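Local coordinates for protein MmoQ Response regulator (Methylococcus capsulatus, PDB 3LJX) that probably makes cyclic di-GMP from two GTP as a whole protein, this piece being its all-helical HDOD-containing part, at residues A[76-80]-A[81-85]; A[9-12]-A[13-17]; A[205-209]-A[210-214]. All coordinates share one frame; numbering follows the deposited sequence.

Interaction 1 of 3, residues A[76-80]-A[81-85]; sequences DLVGL and PAVRQ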
loop_
_atom_site.group_PDB
_atom_site.type_symbol
_atom_site.label_atom_id
_atom_site.label_comp_id
_atom_site.label_asym_id
_atom_site.label_seq_id
_atom_site.Cartn_x
_atom_site.Cartn_y
_atom_site.Cartn_z
ATOM N N ASP A 76 12.656 5.770 14.193
ATOM C CA ASP A 76 13.651 5.235 15.132
ATOM C C ASP A 76 14.998 5.064 14.446
ATOM O O ASP A 76 16.038 5.267 15.054
ATOM C CB ASP A 76 13.222 3.873 15.698
ATOM C CG ASP A 76 11.908 3.935 16.463
ATOM O OD1 ASP A 76 11.462 5.055 16.802
ATOM O OD2 ASP A 76 11.319 2.855 16.719
ATOM N N LEU A 77 14.978 4.674 13.176
ATOM C CA LEU A 77 16.214 4.371 12.470
ATOM C C LEU A 77 16.967 5.622 11.999
ATOM O O LEU A 77 18.141 5.786 12.321
ATOM C CB LEU A 77 15.946 3.434 11.291
ATOM C CG LEU A 77 17.173 3.076 10.454
ATOM C CD1 LEU A 77 18.129 2.224 11.285
ATOM C CD2 LEU A 77 16.756 2.343 9.190
ATOM N N VAL A 78 16.299 6.500 11.246
ATOM C CA VAL A 78 16.974 7.659 10.650
ATOM C C VAL A 78 16.798 8.982 11.430
ATOM O O VAL A 78 17.516 9.950 11.189
ATOM C CB VAL A 78 16.567 7.866 9.164
ATOM C CG1 VAL A 78 16.937 6.648 8.341
ATOM C CG2 VAL A 78 15.087 8.166 9.041
ATOM N N GLY A 79 15.864 9.003 12.372
ATOM C CA GLY A 79 15.664 10.156 13.226
ATOM C C GLY A 79 14.399 10.890 12.831
ATOM O O GLY A 79 14.025 10.914 11.647
ATOM N N LEU A 80 13.731 11.477 13.821
ATOM C CA LEU A 80 12.542 12.299 13.572
ATOM C C LEU A 80 12.805 13.521 12.663
ATOM O O LEU A 80 11.972 13.855 11.816
ATOM C CB LEU A 80 11.904 12.752 14.897
ATOM C CG LEU A 80 10.770 13.792 14.804
ATOM C CD1 LEU A 80 9.645 13.354 13.872
ATOM C CD2 LEU A 80 10.200 14.078 16.169
ATOM N N PRO A 81 13.954 14.203 12.840
ATOM C CA PRO A 81 14.206 15.358 11.961
ATOM C C PRO A 81 14.211 14.991 10.467
ATOM O O PRO A 81 13.591 15.706 9.658
ATOM C CB PRO A 81 15.589 15.850 12.408
ATOM C CG PRO A 81 15.684 15.425 13.868
ATOM C CD PRO A 81 14.945 14.097 13.932
ATOM N N ALA A 82 14.891 13.901 10.095
ATOM C CA ALA A 82 14.927 13.514 8.686
ATOM C C ALA A 82 13.525 13.174 8.177
ATOM O O ALA A 82 13.124 13.622 7.107
ATOM C CB ALA A 82 15.886 12.349 8.458
ATOM N N VAL A 83 12.766 12.404 8.955
ATOM C CA VAL A 83 11.433 12.027 8.522
ATOM C C VAL A 83 10.558 13.275 8.412
ATOM O O VAL A 83 9.734 13.395 7.492
ATOM C CB VAL A 83 10.804 10.978 9.459
ATOM C CG1 VAL A 83 9.294 10.889 9.242
ATOM C CG2 VAL A 83 11.493 9.624 9.255
ATOM N N ARG A 84 10.756 14.214 9.335
ATOM C CA ARG A 84 10.006 15.466 9.308
ATOM C C ARG A 84 10.240 16.236 8.001
ATOM O O ARG A 84 9.300 16.787 7.412
ATOM C CB ARG A 84 10.351 16.337 10.514
ATOM C CG ARG A 84 9.458 17.558 10.635
ATOM C CD ARG A 84 10.108 18.643 11.469
ATOM N NE ARG A 84 9.515 18.742 12.793
ATOM C CZ ARG A 84 10.096 18.298 13.900
ATOM N NH1 ARG A 84 11.301 17.728 13.837
ATOM N NH2 ARG A 84 9.473 18.434 15.066
ATOM N N GLN A 85 11.485 16.256 7.535
ATOM C CA GLN A 85 11.803 16.866 6.241
ATOM C C GLN A 85 10.913 16.326 5.108
ATOM O O GLN A 85 10.460 17.087 4.252
ATOM C CB GLN A 85 13.282 16.655 5.893
ATOM C CG GLN A 85 14.241 17.446 6.779
ATOM C CD GLN A 85 14.172 18.930 6.504
ATOM O OE1 GLN A 85 14.220 19.354 5.347
ATOM N NE2 GLN A 85 14.060 19.734 7.563
HETATM O O HOH W 1 17.136 12.668 11.642
#
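R84 reaches back along the first turn of its helix to L80, and its side chain can be followed atom by atom. CB sits 3.2 Å from L80 O, the same oxygen that accepts the backbone N-H of R84; that bond, R84 N to L80 O, is 2.8 Å long. CG is anti to the backbone N (chi1 -172°), which sends the chain out across L80, the two side chains crossing at a slant. A bend at chi3 then turns the guanidinium over, NE making a weak hydrogen bond to A29 O while NH1 comes within 4.1 Å of L80 CG, meeting it obliquely. L80 itself reaches on to L39 of helix 36-43.

All this sits at a corner between consecutive helices of the HDOD domain, where helix 71-78 stops and helix 80-88 starts with G79 as N-cap. G79 has a positive phi of 107°, and at its backbone angles a CB would jam against V78 O, so glycine suits the corner. Its oxygen takes a weak bond from V83 N (3.3 Å). One water bridges the corner, donating to V78 O and accepting from A82 N. On the inner side V78 CG2 and V83 CG2 touch at 3.9 Å, the two valines crossing at about a right angle.

Interaction 2 of 3, residues A[9-12]-A[13-17]; sequences PMLC and DSLPT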
loop_
_atom_site.group_PDB
_atom_site.type_symbol
_atom_site.label_atom_id
_atom_site.label_comp_id
_atom_site.label_asym_id
_atom_site.label_seq_id
_atom_site.Cartn_x
_atom_site.Cartn_y
_atom_site.Cartn_z
ATOM N N PRO A 9 10.477 0.582 -14.647
ATOM C CA PRO A 9 9.550 1.656 -14.265
ATOM C C PRO A 9 9.607 1.908 -12.765
ATOM O O PRO A 9 9.595 0.964 -11.985
ATOM C CB PRO A 9 8.179 1.091 -14.634
ATOM C CG PRO A 9 8.462 0.010 -15.651
ATOM C CD PRO A 9 9.804 -0.548 -15.314
HETATM N N MSE A 10 9.649 3.171 -12.366
HETATM C CA MSE A 10 9.834 3.493 -10.969
HETATM C C MSE A 10 9.380 4.923 -10.668
HETATM O O MSE A 10 10.025 5.882 -11.088
HETATM C CB MSE A 10 11.311 3.306 -10.635
HETATM C CG MSE A 10 11.698 3.739 -9.268
HETATM SE SE MSE A 10 10.945 2.632 -7.882
HETATM C CE MSE A 10 10.793 4.053 -6.583
ATOM N N LEU A 11 8.259 5.066 -9.956
ATOM C CA LEU A 11 7.820 6.378 -9.468
ATOM C C LEU A 11 7.800 6.355 -7.955
ATOM O O LEU A 11 7.405 5.362 -7.341
ATOM C CB LEU A 11 6.414 6.749 -9.970
ATOM C CG LEU A 11 6.253 7.161 -11.433
ATOM C CD1 LEU A 11 6.385 5.929 -12.338
ATOM C CD2 LEU A 11 4.924 7.876 -11.668
ATOM N N CYS A 12 8.221 7.446 -7.335
ATOM C CA CYS A 12 8.072 7.528 -5.892
ATOM C C CYS A 12 7.855 8.972 -5.448
ATOM O O CYS A 12 6.801 9.298 -4.906
ATOM C CB CYS A 12 9.254 6.866 -5.170
ATOM S SG CYS A 12 8.999 6.686 -3.386
ATOM N N ASP A 13 8.828 9.837 -5.715
ATOM C CA ASP A 13 8.722 11.227 -5.292
ATOM C C ASP A 13 7.478 11.899 -5.860
ATOM O O ASP A 13 6.902 12.768 -5.225
ATOM C CB ASP A 13 9.979 12.012 -5.672
ATOM C CG ASP A 13 11.227 11.515 -4.943
ATOM O OD1 ASP A 13 11.099 10.816 -3.909
ATOM O OD2 ASP A 13 12.347 11.828 -5.405
ATOM N N SER A 14 7.050 11.473 -7.043
ATOM C CA SER A 14 5.977 12.156 -7.759
ATOM C C SER A 14 4.578 11.648 -7.412
ATOM O O SER A 14 3.582 12.186 -7.903
ATOM C CB SER A 14 6.181 12.025 -9.271
ATOM O OG SER A 14 5.848 10.705 -9.711
ATOM N N LEU A 15 4.478 10.600 -6.603
ATOM C CA LEU A 15 3.142 10.086 -6.282
ATOM C C LEU A 15 2.380 11.103 -5.411
ATOM O O LEU A 15 2.928 11.639 -4.443
ATOM C CB LEU A 15 3.221 8.718 -5.598
ATOM C CG LEU A 15 3.962 7.589 -6.347
ATOM C CD1 LEU A 15 4.148 6.380 -5.437
ATOM C CD2 LEU A 15 3.245 7.174 -7.637
ATOM N N PRO A 16 1.114 11.380 -5.758
ATOM C CA PRO A 16 0.377 12.406 -5.016
ATOM C C PRO A 16 -0.089 11.933 -3.645
ATOM O O PRO A 16 -0.100 10.728 -3.338
ATOM C CB PRO A 16 -0.832 12.670 -5.914
ATOM C CG PRO A 16 -1.061 11.338 -6.585
ATOM C CD PRO A 16 0.302 10.786 -6.839
ATOM N N THR A 17 -0.461 12.911 -2.826
ATOM C CA THR A 17 -1.101 12.688 -1.540
ATOM C C THR A 17 -2.429 13.447 -1.569
ATOM O O THR A 17 -2.533 14.467 -2.250
ATOM C CB THR A 17 -0.227 13.250 -0.423
ATOM O OG1 THR A 17 1.006 12.523 -0.372
ATOM C CG2 THR A 17 -0.941 13.164 0.935
#
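C12 and L15 close a tight reversal of the chain through their backbones: L15 N donates to C12 O over 3.2 Å, with an N-H...O angle of 165°. The line to the proton is straight, yet the donor stands above the carbonyl plane, 59° out of it, as the short chain path round D13 and S14 demands.

The apolar contacts lie between L11 and L15. L15 CG is anti to its own carbonyl carbon (chi1 -57°), and this brings both methyls back over the preceding residues: CD2 meets L11 CB at 4.0 Å, CD1 lies 3.9 Å from L11 O, and CG itself rests 3.6 Å from C12 O. Beyond the turn the same leucine packs on A48 and L147. Trimming L15 to an alanine would probably leave L11 CB without its mate and open a gap facing helices 47-58 and 144-152. L11 also sends CD2 down beside the serine, 3.6 Å from S14 OG.

Polar groups tie the turn to its surroundings. S14 OG and C12 N are both hydrogen-bonded to D2 OD2, so one carboxylate oxygen from the N-terminal end is gripped from two residues of the reversal. D13, at the outer corner, has OD1 in a salt bridge with R52 NE and at longer, weaker range from R55 NH1; both arginines belong to helix 47-58, whose positive charges would favour an ionised aspartate.

With D13 and S14 as its two central residues, this is a type I beta turn, set in the buried approach to helix 19-29 and joining the N-terminal segment of the chain to the helical bundle of the HDOD domain.

Interaction 3 of 3, residues A[205-209]-A[210-214]; sequences SQQDE and IRDEG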
loop_
_atom_site.group_PDB
_atom_site.type_symbol
_atom_site.label_atom_id
_atom_site.label_comp_id
_atom_site.label_asym_id
_atom_site.label_seq_id
_atom_site.Cartn_x
_atom_site.Cartn_y
_atom_site.Cartn_z
ATOM N N SER A 205 -1.788 -13.954 -2.353
ATOM C CA SER A 205 -3.081 -13.541 -1.817
ATOM C C SER A 205 -4.050 -13.185 -2.932
ATOM O O SER A 205 -5.243 -13.042 -2.687
ATOM C CB SER A 205 -2.929 -12.321 -0.923
ATOM O OG SER A 205 -2.722 -11.167 -1.726
ATOM N N GLN A 206 -3.534 -13.023 -4.147
ATOM C CA GLN A 206 -4.368 -12.609 -5.272
ATOM C C GLN A 206 -4.980 -13.762 -6.098
ATOM O O GLN A 206 -5.808 -13.523 -6.966
ATOM C CB GLN A 206 -3.599 -11.618 -6.154
ATOM C CG GLN A 206 -3.258 -10.329 -5.407
ATOM C CD GLN A 206 -2.227 -9.454 -6.116
ATOM O OE1 GLN A 206 -2.154 -8.254 -5.865
ATOM N NE2 GLN A 206 -1.428 -10.053 -6.996
ATOM N N GLN A 207 -4.578 -14.998 -5.819
ATOM C CA GLN A 207 -5.158 -16.156 -6.482
ATOM C C GLN A 207 -6.602 -16.339 -6.056
ATOM O O GLN A 207 -7.009 -15.901 -4.976
ATOM C CB GLN A 207 -4.423 -17.441 -6.109
ATOM C CG GLN A 207 -2.933 -17.429 -6.290
ATOM C CD GLN A 207 -2.322 -18.627 -5.599
ATOM O OE1 GLN A 207 -1.853 -18.530 -4.458
ATOM N NE2 GLN A 207 -2.367 -19.778 -6.261
ATOM N N ASP A 208 -7.362 -17.028 -6.897
ATOM C CA ASP A 208 -8.750 -17.340 -6.595
ATOM C C ASP A 208 -8.837 -18.175 -5.325
ATOM O O ASP A 208 -9.752 -18.015 -4.517
ATOM C CB ASP A 208 -9.379 -18.095 -7.768
ATOM C CG ASP A 208 -9.311 -17.306 -9.071
ATOM O OD1 ASP A 208 -10.211 -16.471 -9.305
ATOM O OD2 ASP A 208 -8.351 -17.513 -9.852
ATOM N N GLU A 209 -7.854 -19.046 -5.142
ATOM C CA GLU A 209 -7.873 -20.012 -4.058
ATOM C C GLU A 209 -6.446 -20.187 -3.543
ATOM O O GLU A 209 -5.510 -20.363 -4.333
ATOM C CB GLU A 209 -8.453 -21.326 -4.588
ATOM C CG GLU A 209 -8.271 -22.541 -3.710
ATOM C CD GLU A 209 -8.984 -23.772 -4.281
ATOM O OE1 GLU A 209 -9.582 -23.654 -5.372
ATOM O OE2 GLU A 209 -8.954 -24.852 -3.646
ATOM N N ILE A 210 -6.275 -20.120 -2.226
ATOM C CA ILE A 210 -4.934 -20.148 -1.637
ATOM C C ILE A 210 -4.726 -21.394 -0.790
ATOM O O ILE A 210 -5.055 -21.399 0.396
ATOM C CB ILE A 210 -4.684 -18.915 -0.761
ATOM C CG1 ILE A 210 -4.999 -17.637 -1.546
ATOM C CG2 ILE A 210 -3.243 -18.897 -0.251
ATOM C CD1 ILE A 210 -5.409 -16.483 -0.669
ATOM N N ARG A 211 -4.176 -22.442 -1.403
ATOM C CA ARG A 211 -4.031 -23.733 -0.746
ATOM C C ARG A 211 -2.702 -23.851 -0.016
ATOM O O ARG A 211 -2.558 -24.639 0.930
ATOM C CB ARG A 211 -4.110 -24.836 -1.786
ATOM C CG ARG A 211 -5.364 -24.814 -2.617
ATOM C CD ARG A 211 -5.387 -26.004 -3.548
ATOM N NE ARG A 211 -6.434 -25.873 -4.552
ATOM C CZ ARG A 211 -6.528 -26.647 -5.626
ATOM N NH1 ARG A 211 -5.627 -27.600 -5.833
ATOM N NH2 ARG A 211 -7.517 -26.473 -6.495
ATOM N N ASP A 212 -1.736 -23.064 -0.476
ATOM C CA ASP A 212 -0.355 -23.112 -0.000
ATOM C C ASP A 212 -0.213 -23.202 1.508
ATOM O O ASP A 212 -0.889 -22.499 2.264
ATOM C CB ASP A 212 0.398 -21.883 -0.495
ATOM C CG ASP A 212 0.237 -21.668 -1.984
ATOM O OD1 ASP A 212 -0.917 -21.496 -2.440
ATOM O OD2 ASP A 212 1.266 -21.669 -2.697
ATOM N N GLU A 213 0.691 -24.064 1.944
ATOM C CA GLU A 213 0.981 -24.173 3.363
ATOM C C GLU A 213 2.085 -23.201 3.772
ATOM O O GLU A 213 2.553 -22.397 2.961
ATOM C CB GLU A 213 1.339 -25.611 3.717
ATOM C CG GLU A 213 0.116 -26.460 4.003
ATOM C CD GLU A 213 0.224 -27.850 3.418
ATOM O OE1 GLU A 213 -0.783 -28.330 2.850
ATOM O OE2 GLU A 213 1.315 -28.458 3.525
ATOM N N GLY A 214 2.464 -23.248 5.042
ATOM C CA GLY A 214 3.533 -22.410 5.550
ATOM C C GLY A 214 3.109 -20.990 5.867
ATOM O O GLY A 214 1.981 -20.572 5.565
HETATM O O HOH W 2 -3.212 -22.267 -4.215
#
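The loop that joins helix 196-204 to helix 214-233 carries a short-range salt bridge on its outer side, E209 to R211, and on its inner side the buried side chain of I210, lying against the backbone of S205.

In the salt bridge E209 uses OE2 and R211 uses NE, 2.9 Å apart. OE2 lies at the edge of the guanidinium and near its plane, but the N-H...O angle of 141° makes the hydrogen bond a weak one. The carboxylate and guanidinium planes are turned 56° against each other, so the pair does not make the flat, two-pronged match; the second prong is missing, R211 NH2 staying 3.7 Å from E209 OE1. E209 holds its CG anti to the backbone N (chi1 167°) and runs extended from there, and R211 is stretched from CG to NE, which lets the two chains run out and cross obliquely. Their stems touch below the charges, E209 CG to R211 CG at 3.8 Å.

Between these two residues I210 turns inward. Its CD1 reaches S205 CA at 3.9 Å and lies 4.0 Å from S205 O, and its side chain also packs on A220 and A224 of helix 214-233. The backbone around it is held by side chains of that helix and of helix 245-254: I210 N bonds to E250 OE2, while R221 NH1 is shared by I210 O and D212 O. S205, for its part, returns its hydroxyl to L202 O.

A single water links the backbone of E209 and R211 to the side chain of D212. It donates to E209 O and to D212 OD1, spending both protons, and accepts the N-H of R211, with R211 N 3.0 Å from the water oxygen.

Overall arrangement
All three contacts are local, each made within one continuous run of chain, and none touches another. Interaction 2 is the buried one, its centre about 13 Å from the centre of the chain; its leucines are covered by neighbouring helices, while D13 at the corner of the turn stays exposed. Interaction 1 sits at the surface, its centre about 21 Å from the chain's centre, and interaction 3 is partly buried on the opposite side from both. Helix 47-58 meets V78 and V83 of interaction 1 and D13 and L15 of interaction 2. Both outer contacts use a bridging water; interaction 1 adds helix bonds and valines, interaction 3 an exposed ion pair and a buried isoleucine, and interaction 2 a turn bond and leucine packing.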